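Cell cycle serine/threonine-protein kinase CDC5/MSD2 (Saccharomyces cerevisiae, PDB 6MF4) phosphorylates serine and threonine residues of cell-cycle proteins to drive mitotic exit in budding yeast, its polo-box domain, the part in this model, serving to recognise substrates. Local coordinates at residues 254-259 / 267-272; 221-226 / 273-278; 229-232 / 237-240; 140-143 / 149-152; 239-242 / 246-249. All coordinates share one frame; numbering follows the deposited sequence.

Interaction 1: residues 254-259 / 267-272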
loop_
_atom_site.group_PDB
_atom_site.type_symbol
_atom_site.label_atom_id
_atom_site.label_comp_id
_atom_site.label_asym_id
_atom_site.label_seq_id
_atom_site.Cartn_x
_atom_site.Cartn_y
_atom_site.Cartn_z
ATOM N N GLU A 254 18.520 9.383 -6.399
ATOM C CA GLU A 254 18.875 9.472 -7.812
ATOM C C GLU A 254 17.862 10.311 -8.596
ATOM O O GLU A 254 18.235 11.078 -9.485
ATOM C CB GLU A 254 18.983 8.071 -8.419
ATOM C CG GLU A 254 19.281 8.054 -9.914
ATOM C CD GLU A 254 19.369 6.645 -10.479
ATOM O OE1 GLU A 254 19.050 6.462 -11.674
ATOM O OE2 GLU A 254 19.761 5.720 -9.732
ATOM N N VAL A 255 16.582 10.164 -8.265
ATOM C CA VAL A 255 15.532 10.941 -8.917
ATOM C C VAL A 255 15.635 12.405 -8.510
ATOM O O VAL A 255 15.410 13.299 -9.324
ATOM C CB VAL A 255 14.122 10.399 -8.573
ATOM C CG1 VAL A 255 13.029 11.338 -9.077
ATOM C CG2 VAL A 255 13.933 9.013 -9.164
ATOM N N LEU A 256 15.977 12.649 -7.249
ATOM C CA LEU A 256 16.121 14.013 -6.760
ATOM C C LEU A 256 17.267 14.717 -7.484
ATOM O O LEU A 256 17.125 15.863 -7.914
ATOM C CB LEU A 256 16.349 14.022 -5.247
ATOM C CG LEU A 256 15.125 13.602 -4.427
ATOM C CD1 LEU A 256 15.499 13.370 -2.973
ATOM C CD2 LEU A 256 14.021 14.637 -4.531
ATOM N N LYS A 257 18.389 14.019 -7.638
ATOM C CA LYS A 257 19.544 14.573 -8.336
ATOM C C LYS A 257 19.221 14.825 -9.806
ATOM O O LYS A 257 19.712 15.780 -10.402
ATOM C CB LYS A 257 20.749 13.633 -8.215
ATOM C CG LYS A 257 21.335 13.551 -6.810
ATOM C CD LYS A 257 22.531 12.616 -6.753
ATOM N N TYR A 258 18.388 13.964 -10.381
ATOM C CA TYR A 258 17.981 14.103 -11.775
ATOM C C TYR A 258 16.935 15.209 -11.918
ATOM O O TYR A 258 16.851 15.865 -12.957
ATOM C CB TYR A 258 17.438 12.772 -12.307
ATOM C CG TYR A 258 17.219 12.743 -13.804
ATOM C CD1 TYR A 258 16.017 13.165 -14.359
ATOM C CD2 TYR A 258 18.212 12.286 -14.663
ATOM C CE1 TYR A 258 15.811 13.139 -15.728
ATOM C CE2 TYR A 258 18.015 12.255 -16.033
ATOM C CZ TYR A 258 16.812 12.682 -16.559
ATOM O OH TYR A 258 16.608 12.655 -17.922
ATOM N N GLY A 259 16.143 15.411 -10.867
ATOM C CA GLY A 259 15.175 16.497 -10.826
ATOM C C GLY A 259 13.765 16.082 -11.206
ATOM O O GLY A 259 12.800 16.783 -10.902
ATOM N N SER A 267 5.414 14.508 -15.299
ATOM C CA SER A 267 4.870 13.871 -14.107
ATOM C C SER A 267 4.927 14.783 -12.885
ATOM O O SER A 267 4.334 14.464 -11.860
ATOM C CB SER A 267 5.607 12.560 -13.818
ATOM O OG SER A 267 7.007 12.767 -13.708
ATOM N N ASN A 268 5.619 15.917 -12.990
ATOM C CA ASN A 268 5.600 16.916 -11.923
ATOM C C ASN A 268 6.058 16.326 -10.581
ATOM O O ASN A 268 5.397 16.475 -9.551
ATOM C CB ASN A 268 4.191 17.511 -11.806
ATOM C CG ASN A 268 3.838 18.406 -12.973
ATOM O OD1 ASN A 268 4.718 18.936 -13.650
ATOM N ND2 ASN A 268 2.544 18.569 -13.227
ATOM N N PHE A 269 7.205 15.660 -10.609
ATOM C CA PHE A 269 7.670 14.875 -9.473
ATOM C C PHE A 269 7.786 15.672 -8.171
ATOM O O PHE A 269 7.389 15.188 -7.111
ATOM C CB PHE A 269 9.021 14.237 -9.810
ATOM C CG PHE A 269 9.727 13.654 -8.621
ATOM C CD1 PHE A 269 9.314 12.451 -8.071
ATOM C CD2 PHE A 269 10.808 14.308 -8.056
ATOM C CE1 PHE A 269 9.966 11.915 -6.972
ATOM C CE2 PHE A 269 11.461 13.780 -6.962
ATOM C CZ PHE A 269 11.041 12.580 -6.420
ATOM N N ARG A 270 8.315 16.890 -8.238
ATOM C CA ARG A 270 8.584 17.642 -7.016
ATOM C C ARG A 270 7.301 18.018 -6.280
ATOM O O ARG A 270 7.262 18.022 -5.048
ATOM C CB ARG A 270 9.390 18.905 -7.325
ATOM C CG ARG A 270 9.772 19.711 -6.083
ATOM C CD ARG A 270 10.644 18.901 -5.119
ATOM N NE ARG A 270 9.921 18.472 -3.922
ATOM C CZ ARG A 270 10.489 17.867 -2.880
ATOM N NH1 ARG A 270 11.792 17.608 -2.884
ATOM N NH2 ARG A 270 9.752 17.517 -1.834
ATOM N N GLU A 271 6.255 18.344 -7.029
ATOM C CA GLU A 271 4.971 18.654 -6.418
ATOM C C GLU A 271 4.382 17.394 -5.791
ATOM O O GLU A 271 3.810 17.435 -4.701
ATOM C CB GLU A 271 4.006 19.243 -7.449
ATOM C CG GLU A 271 2.569 19.411 -6.956
ATOM C CD GLU A 271 2.455 20.312 -5.734
ATOM O OE1 GLU A 271 3.391 21.097 -5.472
ATOM O OE2 GLU A 271 1.421 20.232 -5.034
ATOM N N LYS A 272 4.532 16.271 -6.479
ATOM C CA LYS A 272 3.992 15.014 -5.981
ATOM C C LYS A 272 4.712 14.575 -4.710
ATOM O O LYS A 272 4.076 14.105 -3.770
ATOM C CB LYS A 272 4.075 13.935 -7.059
ATOM C CG LYS A 272 3.028 14.137 -8.146
ATOM C CD LYS A 272 3.186 13.171 -9.304
ATOM C CE LYS A 272 2.051 13.342 -10.318
ATOM N NZ LYS A 272 1.471 14.726 -10.340
#
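V255 meets F269 face on: its CG1 methyl stands over the middle of the phenyl ring, 3.5 Å from the centroid and 12° off the ring normal, a CH-pi contact. The valine puts that methyl anti to its own backbone nitrogen (chi1 171°), which turns it to the ring. One residue on, L256 works at a different place on the same ring. Its CD2 lies in the ring plane at the edge, 3.6 Å from F269 CE2, so two consecutive residues of one helix hold the phenyl from above and from the side. The same methyl also lies 4.1 Å from R270 NH1, a guanidinium nitrogen that is salt-bridged to E77. At G259 the chain leaves the helix with positive phi, and G259 O comes within 4.3 Å of F269 CD2. Around this small apolar joint of helices 252-258 and 269-283 in the second polo box, helix 56-82 packs on L256 through A76 and Y80, while strands 228-232 and 237-241 supply M229 beside F269 and V238 beside V255.

Interaction 2: residues 221-226 / 273-278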
loop_
_atom_site.group_PDB
_atom_site.type_symbol
_atom_site.label_atom_id
_atom_site.label_comp_id
_atom_site.label_asym_id
_atom_site.label_seq_id
_atom_site.Cartn_x
_atom_site.Cartn_y
_atom_site.Cartn_z
ATOM N N PHE A 221 0.692 6.104 -3.984
ATOM C CA PHE A 221 -0.044 7.345 -4.175
ATOM C C PHE A 221 -0.534 7.446 -5.611
ATOM O O PHE A 221 0.268 7.535 -6.542
ATOM C CB PHE A 221 0.838 8.546 -3.829
ATOM C CG PHE A 221 1.411 8.494 -2.442
ATOM C CD1 PHE A 221 2.556 7.764 -2.181
ATOM C CD2 PHE A 221 0.804 9.176 -1.401
ATOM C CE1 PHE A 221 3.085 7.710 -0.904
ATOM C CE2 PHE A 221 1.330 9.126 -0.127
ATOM C CZ PHE A 221 2.471 8.393 0.121
ATOM N N ASN A 222 -1.854 7.412 -5.779
ATOM C CA ASN A 222 -2.487 7.557 -7.088
ATOM C C ASN A 222 -3.017 8.974 -7.262
ATOM O O ASN A 222 -3.995 9.360 -6.619
ATOM C CB ASN A 222 -3.636 6.559 -7.255
ATOM C CG ASN A 222 -3.166 5.122 -7.364
ATOM O OD1 ASN A 222 -1.986 4.815 -7.184
ATOM N ND2 ASN A 222 -4.103 4.225 -7.662
ATOM N N PHE A 223 -2.377 9.743 -8.135
ATOM C CA PHE A 223 -2.752 11.137 -8.346
ATOM C C PHE A 223 -3.809 11.257 -9.444
ATOM O O PHE A 223 -3.986 10.344 -10.251
ATOM C CB PHE A 223 -1.510 11.967 -8.687
ATOM C CG PHE A 223 -0.445 11.917 -7.624
ATOM C CD1 PHE A 223 -0.434 12.838 -6.589
ATOM C CD2 PHE A 223 0.534 10.936 -7.651
ATOM C CE1 PHE A 223 0.539 12.786 -5.606
ATOM C CE2 PHE A 223 1.505 10.878 -6.670
ATOM C CZ PHE A 223 1.510 11.803 -5.648
ATOM N N LYS A 224 -4.505 12.391 -9.456
ATOM C CA LYS A 224 -5.597 12.646 -10.397
ATOM C C LYS A 224 -5.204 12.461 -11.862
ATOM O O LYS A 224 -6.039 12.117 -12.696
ATOM C CB LYS A 224 -6.124 14.067 -10.199
ATOM C CG LYS A 224 -6.799 14.293 -8.860
ATOM N N ASP A 225 -3.932 12.690 -12.165
ATOM C CA ASP A 225 -3.438 12.638 -13.543
ATOM C C ASP A 225 -3.073 11.214 -13.971
ATOM O O ASP A 225 -2.480 11.003 -15.030
ATOM C CB ASP A 225 -2.227 13.565 -13.705
ATOM C CG ASP A 225 -1.061 13.172 -12.809
ATOM O OD1 ASP A 225 -1.214 12.230 -12.007
ATOM O OD2 ASP A 225 0.008 13.816 -12.901
ATOM N N HIS A 226 -3.435 10.247 -13.135
ATOM C CA HIS A 226 -3.200 8.829 -13.402
ATOM C C HIS A 226 -1.718 8.470 -13.402
ATOM O O HIS A 226 -1.344 7.354 -13.772
ATOM C CB HIS A 226 -3.831 8.410 -14.731
ATOM C CG HIS A 226 -4.220 6.963 -14.775
ATOM N ND1 HIS A 226 -5.088 6.402 -13.864
ATOM C CD2 HIS A 226 -3.851 5.963 -15.610
ATOM C CE1 HIS A 226 -5.243 5.120 -14.140
ATOM N NE2 HIS A 226 -4.501 4.828 -15.193
ATOM N N LEU A 273 6.032 14.747 -4.664
ATOM C CA LEU A 273 6.786 14.357 -3.475
ATOM C C LEU A 273 6.396 15.223 -2.280
ATOM O O LEU A 273 6.367 14.753 -1.144
ATOM C CB LEU A 273 8.290 14.449 -3.729
ATOM C CG LEU A 273 9.173 13.864 -2.620
ATOM C CD1 LEU A 273 8.944 12.358 -2.462
ATOM C CD2 LEU A 273 10.645 14.154 -2.892
ATOM N N THR A 274 6.091 16.489 -2.536
ATOM C CA THR A 274 5.615 17.380 -1.487
ATOM C C THR A 274 4.278 16.891 -0.935
ATOM O O THR A 274 4.069 16.865 0.279
ATOM C CB THR A 274 5.470 18.822 -2.009
ATOM O OG1 THR A 274 6.767 19.337 -2.329
ATOM C CG2 THR A 274 4.816 19.725 -0.967
ATOM N N LEU A 275 3.375 16.502 -1.830
ATOM C CA LEU A 275 2.075 15.975 -1.426
ATOM C C LEU A 275 2.247 14.687 -0.624
ATOM O O LEU A 275 1.571 14.467 0.381
ATOM C CB LEU A 275 1.194 15.727 -2.652
ATOM C CG LEU A 275 0.622 16.988 -3.309
ATOM C CD1 LEU A 275 0.074 16.671 -4.686
ATOM C CD2 LEU A 275 -0.458 17.608 -2.439
ATOM N N ILE A 276 3.174 13.849 -1.072
ATOM C CA ILE A 276 3.474 12.594 -0.397
ATOM C C ILE A 276 3.931 12.847 1.036
ATOM O O ILE A 276 3.457 12.200 1.967
ATOM C CB ILE A 276 4.546 11.802 -1.177
ATOM C CG1 ILE A 276 3.912 11.183 -2.422
ATOM C CG2 ILE A 276 5.192 10.714 -0.310
ATOM C CD1 ILE A 276 4.889 10.525 -3.360
ATOM N N LYS A 277 4.843 13.801 1.210
ATOM C CA LYS A 277 5.348 14.138 2.534
ATOM C C LYS A 277 4.234 14.670 3.438
ATOM O O LYS A 277 4.197 14.366 4.631
ATOM C CB LYS A 277 6.475 15.170 2.433
ATOM C CG LYS A 277 7.746 14.645 1.773
ATOM C CD LYS A 277 8.748 15.761 1.504
ATOM C CE LYS A 277 9.253 16.388 2.788
ATOM N NZ LYS A 277 10.187 17.519 2.525
ATOM N N GLU A 278 3.329 15.462 2.871
ATOM C CA GLU A 278 2.199 15.992 3.633
ATOM C C GLU A 278 1.259 14.868 4.070
ATOM O O GLU A 278 0.753 14.871 5.192
ATOM C CB GLU A 278 1.427 17.029 2.814
ATOM C CG GLU A 278 2.237 18.271 2.455
#
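I276 lies across the flat of the F221 ring, with CG1 3.6 Å from the centroid and only 9° off the normal, a CH-pi contact. Its other branch, CG2, reaches the far end of the same ring, 3.6 Å from F221 CZ, so both arms of the isoleucine rest on one phenyl. F223, two residues along the strand, is turned differently towards the helix: I276 CG1 lies at its edge, near the ring plane, 4.1 Å from F223 CZ, and the two side chains cross at about a right angle. L275 adds CD1 at 4.0 Å from F223 CE1, approaching the ring obliquely. Both phenylalanines point towards the helix, and with CG anti to the carbonyl carbon in each (chi1 near -57°), F221 offers I276 a face and F223 an edge. Cutting F221 back to an alanine is likely to open a gap beneath I276, whose CG1 and CG2 would lose the ring they rest on. Helix residues 273-278 run at 130° to strand residues 221-223, helix 269-283 packing on the antiparallel sheet as in a polo box.

Interaction 3: residues 229-232 / 237-240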
loop_
_atom_site.group_PDB
_atom_site.type_symbol
_atom_site.label_atom_id
_atom_site.label_comp_id
_atom_site.label_asym_id
_atom_site.label_seq_id
_atom_site.Cartn_x
_atom_site.Cartn_y
_atom_site.Cartn_z
ATOM N N MET A 229 2.791 6.773 -7.923
ATOM C CA MET A 229 4.102 6.602 -7.335
ATOM C C MET A 229 3.991 5.728 -6.105
ATOM O O MET A 229 3.050 5.866 -5.316
ATOM C CB MET A 229 4.710 7.956 -6.984
ATOM C CG MET A 229 5.138 8.755 -8.206
ATOM S SD MET A 229 5.581 10.457 -7.814
ATOM C CE MET A 229 6.705 10.222 -6.439
ATOM N N ALA A 230 4.942 4.813 -5.964
ATOM C CA ALA A 230 5.032 3.976 -4.779
ATOM C C ALA A 230 6.374 4.203 -4.096
ATOM O O ALA A 230 7.416 4.206 -4.746
ATOM C CB ALA A 230 4.852 2.515 -5.137
ATOM N N ILE A 231 6.330 4.407 -2.783
ATOM C CA ILE A 231 7.527 4.579 -1.971
ATOM C C ILE A 231 7.765 3.316 -1.146
ATOM O O ILE A 231 6.877 2.871 -0.414
ATOM C CB ILE A 231 7.395 5.792 -1.025
ATOM C CG1 ILE A 231 7.046 7.066 -1.806
ATOM C CG2 ILE A 231 8.667 5.990 -0.220
ATOM C CD1 ILE A 231 8.114 7.523 -2.807
ATOM N N SER A 232 8.960 2.743 -1.261
ATOM C CA SER A 232 9.286 1.514 -0.543
ATOM C C SER A 232 10.682 1.557 0.057
ATOM O O SER A 232 11.436 2.508 -0.147
ATOM C CB SER A 232 9.160 0.301 -1.472
ATOM O OG SER A 232 10.046 0.400 -2.576
ATOM N N LEU A 237 13.376 4.052 -1.956
ATOM C CA LEU A 237 13.057 3.711 -3.340
ATOM C C LEU A 237 11.752 4.359 -3.767
ATOM O O LEU A 237 10.796 4.408 -2.994
ATOM C CB LEU A 237 12.953 2.196 -3.524
ATOM C CG LEU A 237 14.216 1.359 -3.332
ATOM C CD1 LEU A 237 13.851 -0.113 -3.341
ATOM C CD2 LEU A 237 15.241 1.665 -4.415
ATOM N N VAL A 238 11.724 4.857 -4.999
ATOM C CA VAL A 238 10.497 5.356 -5.596
ATOM C C VAL A 238 10.217 4.572 -6.870
ATOM O O VAL A 238 11.108 4.345 -7.692
ATOM C CB VAL A 238 10.567 6.872 -5.900
ATOM C CG1 VAL A 238 11.780 7.208 -6.760
ATOM C CG2 VAL A 238 9.277 7.349 -6.568
ATOM N N THR A 239 8.973 4.134 -7.004
ATOM C CA THR A 239 8.537 3.404 -8.180
ATOM C C THR A 239 7.531 4.270 -8.904
ATOM O O THR A 239 6.508 4.660 -8.339
ATOM C CB THR A 239 7.916 2.042 -7.812
ATOM O OG1 THR A 239 8.912 1.219 -7.200
ATOM C CG2 THR A 239 7.371 1.334 -9.047
ATOM N N TYR A 240 7.840 4.595 -10.151
ATOM C CA TYR A 240 6.939 5.388 -10.953
ATOM C C TYR A 240 6.124 4.467 -11.835
ATOM O O TYR A 240 6.655 3.554 -12.468
ATOM C CB TYR A 240 7.697 6.408 -11.798
ATOM C CG TYR A 240 6.799 7.126 -12.775
ATOM C CD1 TYR A 240 6.022 8.201 -12.371
ATOM C CD2 TYR A 240 6.718 6.718 -14.096
ATOM C CE1 TYR A 240 5.195 8.854 -13.258
ATOM C CE2 TYR A 240 5.895 7.365 -14.990
ATOM C CZ TYR A 240 5.136 8.431 -14.567
ATOM O OH TYR A 240 4.319 9.067 -15.468
HETATM O O HOH W 1 9.216 1.789 -4.727
#
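A230 and T239 form a hydrogen-bonded antiparallel pair whose two backbone bonds are short and nearly straight: A230 N to T239 O is 2.8 Å and T239 N to A230 O 2.7 Å, each donor lying in the carbonyl plane of its acceptor. The next such pair, S232 with L237, is also bonded both ways, but each donor is tilted almost 30° from the plane. S232 N to L237 O measures 3.0 Å, and L237 N to S232 O is 3.1 Å. A230 O takes a second bond, donated by a water that also bonds S232 OG at 2.7 Å and T239 OG1 at 2.6 Å. That water thus joins three oxygens of the two strands; chi1 of 61° at S232 turns its hydroxyl to it. T239 OG1 has a further partner on the next strand, T249, and the hydroxyl of Y240 is bonded to H227. On the face of M229, I231, V238 and Y240 the contacts are mainly apolar: V238 CG2 lies 3.9 Å from both M229 CE and I231 CD1, while M229 CG sits at the edge of the Y240 ring. These two strands form a hairpin inside the antiparallel sheet of the second polo box, flanked by strands 219-223 and 247-251, with M229 facing helix 269-283 and V238 facing helix 252-258.

Interaction 4: residues 140-143 / 149-152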
loop_
_atom_site.group_PDB
_atom_site.type_symbol
_atom_site.label_atom_id
_atom_site.label_comp_id
_atom_site.label_asym_id
_atom_site.label_seq_id
_atom_site.Cartn_x
_atom_site.Cartn_y
_atom_site.Cartn_z
ATOM N N TRP A 140 -6.686 -15.642 3.021
ATOM C CA TRP A 140 -6.412 -15.244 4.394
ATOM C C TRP A 140 -7.597 -14.493 4.971
ATOM O O TRP A 140 -8.157 -13.625 4.307
ATOM C CB TRP A 140 -5.190 -14.328 4.483
ATOM C CG TRP A 140 -3.894 -14.925 4.087
ATOM C CD1 TRP A 140 -3.249 -14.770 2.895
ATOM C CD2 TRP A 140 -3.055 -15.757 4.893
ATOM N NE1 TRP A 140 -2.061 -15.456 2.907
ATOM C CE2 TRP A 140 -1.918 -16.075 4.121
ATOM C CE3 TRP A 140 -3.151 -16.265 6.192
ATOM C CZ2 TRP A 140 -0.888 -16.878 4.604
ATOM C CZ3 TRP A 140 -2.123 -17.062 6.673
ATOM C CH2 TRP A 140 -1.006 -17.359 5.880
ATOM N N TYR A 141 -7.969 -14.823 6.204
ATOM C CA TYR A 141 -8.873 -13.984 6.984
ATOM C C TYR A 141 -8.043 -13.202 7.992
ATOM O O TYR A 141 -7.372 -13.787 8.843
ATOM C CB TYR A 141 -9.942 -14.811 7.694
ATOM C CG TYR A 141 -10.844 -13.970 8.573
ATOM C CD1 TYR A 141 -11.644 -12.978 8.028
ATOM C CD2 TYR A 141 -10.892 -14.168 9.946
ATOM C CE1 TYR A 141 -12.469 -12.204 8.827
ATOM C CE2 TYR A 141 -11.714 -13.403 10.752
ATOM C CZ TYR A 141 -12.499 -12.424 10.187
ATOM O OH TYR A 141 -13.319 -11.655 10.981
ATOM N N ILE A 142 -8.080 -11.879 7.874
ATOM C CA ILE A 142 -7.240 -11.002 8.678
ATOM C C ILE A 142 -8.093 -10.195 9.647
ATOM O O ILE A 142 -9.010 -9.483 9.239
ATOM C CB ILE A 142 -6.424 -10.051 7.794
ATOM C CG1 ILE A 142 -5.580 -10.854 6.802
ATOM C CG2 ILE A 142 -5.518 -9.180 8.647
ATOM C CD1 ILE A 142 -5.129 -10.073 5.608
ATOM N N SER A 143 -7.777 -10.310 10.932
ATOM C CA SER A 143 -8.544 -9.651 11.980
ATOM C C SER A 143 -7.620 -9.011 13.002
ATOM O O SER A 143 -6.400 -9.155 12.925
ATOM C CB SER A 143 -9.467 -10.654 12.663
ATOM O OG SER A 143 -8.717 -11.741 13.168
ATOM N N GLY A 149 -1.502 -6.506 16.488
ATOM C CA GLY A 149 -2.287 -5.584 15.685
ATOM C C GLY A 149 -3.202 -6.322 14.725
ATOM O O GLY A 149 -4.423 -6.250 14.846
ATOM N N TRP A 150 -2.600 -7.016 13.764
ATOM C CA TRP A 150 -3.328 -7.877 12.837
ATOM C C TRP A 150 -2.850 -9.312 12.979
ATOM O O TRP A 150 -1.665 -9.558 13.202
ATOM C CB TRP A 150 -3.129 -7.441 11.382
ATOM C CG TRP A 150 -3.648 -6.090 11.023
ATOM C CD1 TRP A 150 -4.872 -5.793 10.498
ATOM C CD2 TRP A 150 -2.947 -4.850 11.135
ATOM N NE1 TRP A 150 -4.978 -4.440 10.284
ATOM C CE2 TRP A 150 -3.811 -3.839 10.667
ATOM C CE3 TRP A 150 -1.677 -4.495 11.591
ATOM C CZ2 TRP A 150 -3.439 -2.497 10.640
ATOM C CZ3 TRP A 150 -1.311 -3.163 11.564
ATOM C CH2 TRP A 150 -2.190 -2.181 11.093
ATOM N N VAL A 151 -3.772 -10.256 12.831
ATOM C CA VAL A 151 -3.417 -11.664 12.735
ATOM C C VAL A 151 -4.134 -12.258 11.531
ATOM O O VAL A 151 -5.269 -11.884 11.227
ATOM C CB VAL A 151 -3.781 -12.442 14.020
ATOM C CG1 VAL A 151 -5.265 -12.325 14.315
ATOM C CG2 VAL A 151 -3.364 -13.906 13.901
ATOM N N ALA A 152 -3.459 -13.176 10.848
ATOM C CA ALA A 152 -3.992 -13.791 9.641
ATOM C C ALA A 152 -4.159 -15.291 9.831
ATOM O O ALA A 152 -3.288 -15.958 10.394
ATOM C CB ALA A 152 -3.079 -13.502 8.455
HETATM O O HOH W 2 -7.819 -13.749 11.647
#
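S143 and V151 pair through two backbone hydrogen bonds in the hairpin of strands 138-145 and 149-156, the last two strands of the six-stranded sheet of the first polo box. The bonds are 3.0 Å from S143 N to V151 O and 2.9 Å from V151 N to S143 O, both running nearly along the C=O axis. The close-packed face belongs to W140, I142, W150 and A152. There the A152 methyl lies 3.6 Å from W140 CE3 and also meets I142 CG1, while I142 CG2 lies 3.9 Å from W150 CD1. Beyond the contact, W140 NE1 is bonded to D197, and its ring meets H154 and H194 edge-to-face; H154 and H194 bind zinc, which brings this packing up to the metal site. W150 packs on helix 56-82. The other face is looser and wetter: V151 is exposed, touching S143 OG with CG1 at 3.7 Å. On this side a water donates to Y141 O at 2.8 Å and to V151 O at 3.2 Å, and bonds S143 OG at 2.7 Å.

Interaction 5: residues 239-242 / 246-249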
loop_
_atom_site.group_PDB
_atom_site.type_symbol
_atom_site.label_atom_id
_atom_site.label_comp_id
_atom_site.label_asym_id
_atom_site.label_seq_id
_atom_site.Cartn_x
_atom_site.Cartn_y
_atom_site.Cartn_z
ATOM N N THR A 239 8.973 4.134 -7.004
ATOM C CA THR A 239 8.537 3.404 -8.180
ATOM C C THR A 239 7.531 4.270 -8.904
ATOM O O THR A 239 6.508 4.660 -8.339
ATOM C CB THR A 239 7.916 2.042 -7.812
ATOM O OG1 THR A 239 8.912 1.219 -7.200
ATOM C CG2 THR A 239 7.371 1.334 -9.047
ATOM N N TYR A 240 7.840 4.595 -10.151
ATOM C CA TYR A 240 6.939 5.388 -10.953
ATOM C C TYR A 240 6.124 4.467 -11.835
ATOM O O TYR A 240 6.655 3.554 -12.468
ATOM C CB TYR A 240 7.697 6.408 -11.798
ATOM C CG TYR A 240 6.799 7.126 -12.775
ATOM C CD1 TYR A 240 6.022 8.201 -12.371
ATOM C CD2 TYR A 240 6.718 6.718 -14.096
ATOM C CE1 TYR A 240 5.195 8.854 -13.258
ATOM C CE2 TYR A 240 5.895 7.365 -14.990
ATOM C CZ TYR A 240 5.136 8.431 -14.567
ATOM O OH TYR A 240 4.319 9.067 -15.468
ATOM N N ILE A 241 4.822 4.709 -11.851
ATOM C CA ILE A 241 3.907 3.967 -12.696
ATOM C C ILE A 241 3.241 4.966 -13.635
ATOM O O ILE A 241 2.470 5.818 -13.200
ATOM C CB ILE A 241 2.851 3.218 -11.870
ATOM C CG1 ILE A 241 3.518 2.344 -10.799
ATOM C CG2 ILE A 241 1.962 2.380 -12.772
ATOM C CD1 ILE A 241 2.735 2.262 -9.505
ATOM N N SER A 242 3.558 4.871 -14.920
ATOM C CA SER A 242 3.040 5.816 -15.899
ATOM C C SER A 242 1.552 5.572 -16.158
ATOM O O SER A 242 1.021 4.520 -15.783
ATOM C CB SER A 242 3.823 5.708 -17.206
ATOM O OG SER A 242 3.431 4.556 -17.930
ATOM N N GLU A 246 3.487 1.547 -17.250
ATOM C CA GLU A 246 4.898 1.205 -17.334
ATOM C C GLU A 246 5.535 1.496 -15.984
ATOM O O GLU A 246 5.514 2.639 -15.518
ATOM C CB GLU A 246 5.589 1.994 -18.449
ATOM C CG GLU A 246 5.081 1.669 -19.848
ATOM C CD GLU A 246 6.141 1.021 -20.719
ATOM O OE1 GLU A 246 7.251 1.588 -20.829
ATOM O OE2 GLU A 246 5.868 -0.057 -21.293
ATOM N N SER A 247 6.102 0.460 -15.372
ATOM C CA SER A 247 6.643 0.555 -14.022
ATOM C C SER A 247 8.168 0.583 -14.019
ATOM O O SER A 247 8.817 -0.258 -14.643
ATOM C CB SER A 247 6.141 -0.616 -13.180
ATOM O OG SER A 247 6.688 -0.579 -11.876
ATOM N N THR A 248 8.730 1.559 -13.310
ATOM C CA THR A 248 10.176 1.699 -13.186
ATOM C C THR A 248 10.535 2.156 -11.774
ATOM O O THR A 248 9.897 3.053 -11.227
ATOM C CB THR A 248 10.726 2.698 -14.212
ATOM O OG1 THR A 248 9.863 3.842 -14.268
ATOM C CG2 THR A 248 10.792 2.064 -15.587
ATOM N N THR A 249 11.556 1.531 -11.194
ATOM C CA THR A 249 11.954 1.812 -9.815
ATOM C C THR A 249 13.355 2.402 -9.759
ATOM O O THR A 249 14.269 1.913 -10.425
ATOM C CB THR A 249 11.890 0.533 -8.960
ATOM O OG1 THR A 249 10.539 0.054 -8.936
ATOM C CG2 THR A 249 12.362 0.788 -7.529
#
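Y240 and T248 bond both ways through their backbones, Y240 N to T248 O at 2.8 Å and T248 N to Y240 O at 3.0 Å. Just beyond the regular strands, towards the turn, S242 N reaches E246 O at 3.0 Å, the donor tilted 30° from the carbonyl plane. Two further bonds use side-chain hydroxyls. T239 OG1 meets T249 OG1 at 2.6 Å, either being able to donate, and T249 OG1 has H95 as another partner. At the turn, E246 N donates to S242 OG at 3.1 Å, closing the pairing where regular strand ends. This is the last hairpin of the second polo box, strands 237-241 and 247-251, the latter an outermost strand of its antiparallel sheet within the chain. S242 OG sits between its backbone N and carbonyl carbon (chi1 76°), which brings it to E246 N, and it also bonds S244 OG. With an alanine here, E246 N is likely to lose this acceptor and S244 OG this one partner. Among the van der Waals contacts, T239 CG2 touches S247 OG at 3.5 Å, S242 OG lies 3.4 Å from E246 CB, and T248 OG1 stands at the edge of the Y240 ring, near its plane.

In the fold
Interactions 1, 2, 3 and 5 belong to the second polo box, and interaction 4 to the first, its centre 26 Å or more from the centres of the others. Interactions 1 and 2 share helix 269-283 and are buried and apolar, without hydrogen bonds between their segments; the K272–D225 salt bridge joins them. M229 of interaction 3 packs on F269 of interaction 1 and I276 of interaction 2, so the sheet and both helix contacts share one core. Interactions 3 and 5 share strand 237-241, but interaction 3 is wholly buried, whereas interaction 5, at the sheet's outer strand, is partly exposed and richer in hydroxyls. Interaction 4 resembles interaction 3 in its hydrogen-bonded pairing and bridging water, yet lies at a sheet edge beside the zinc site.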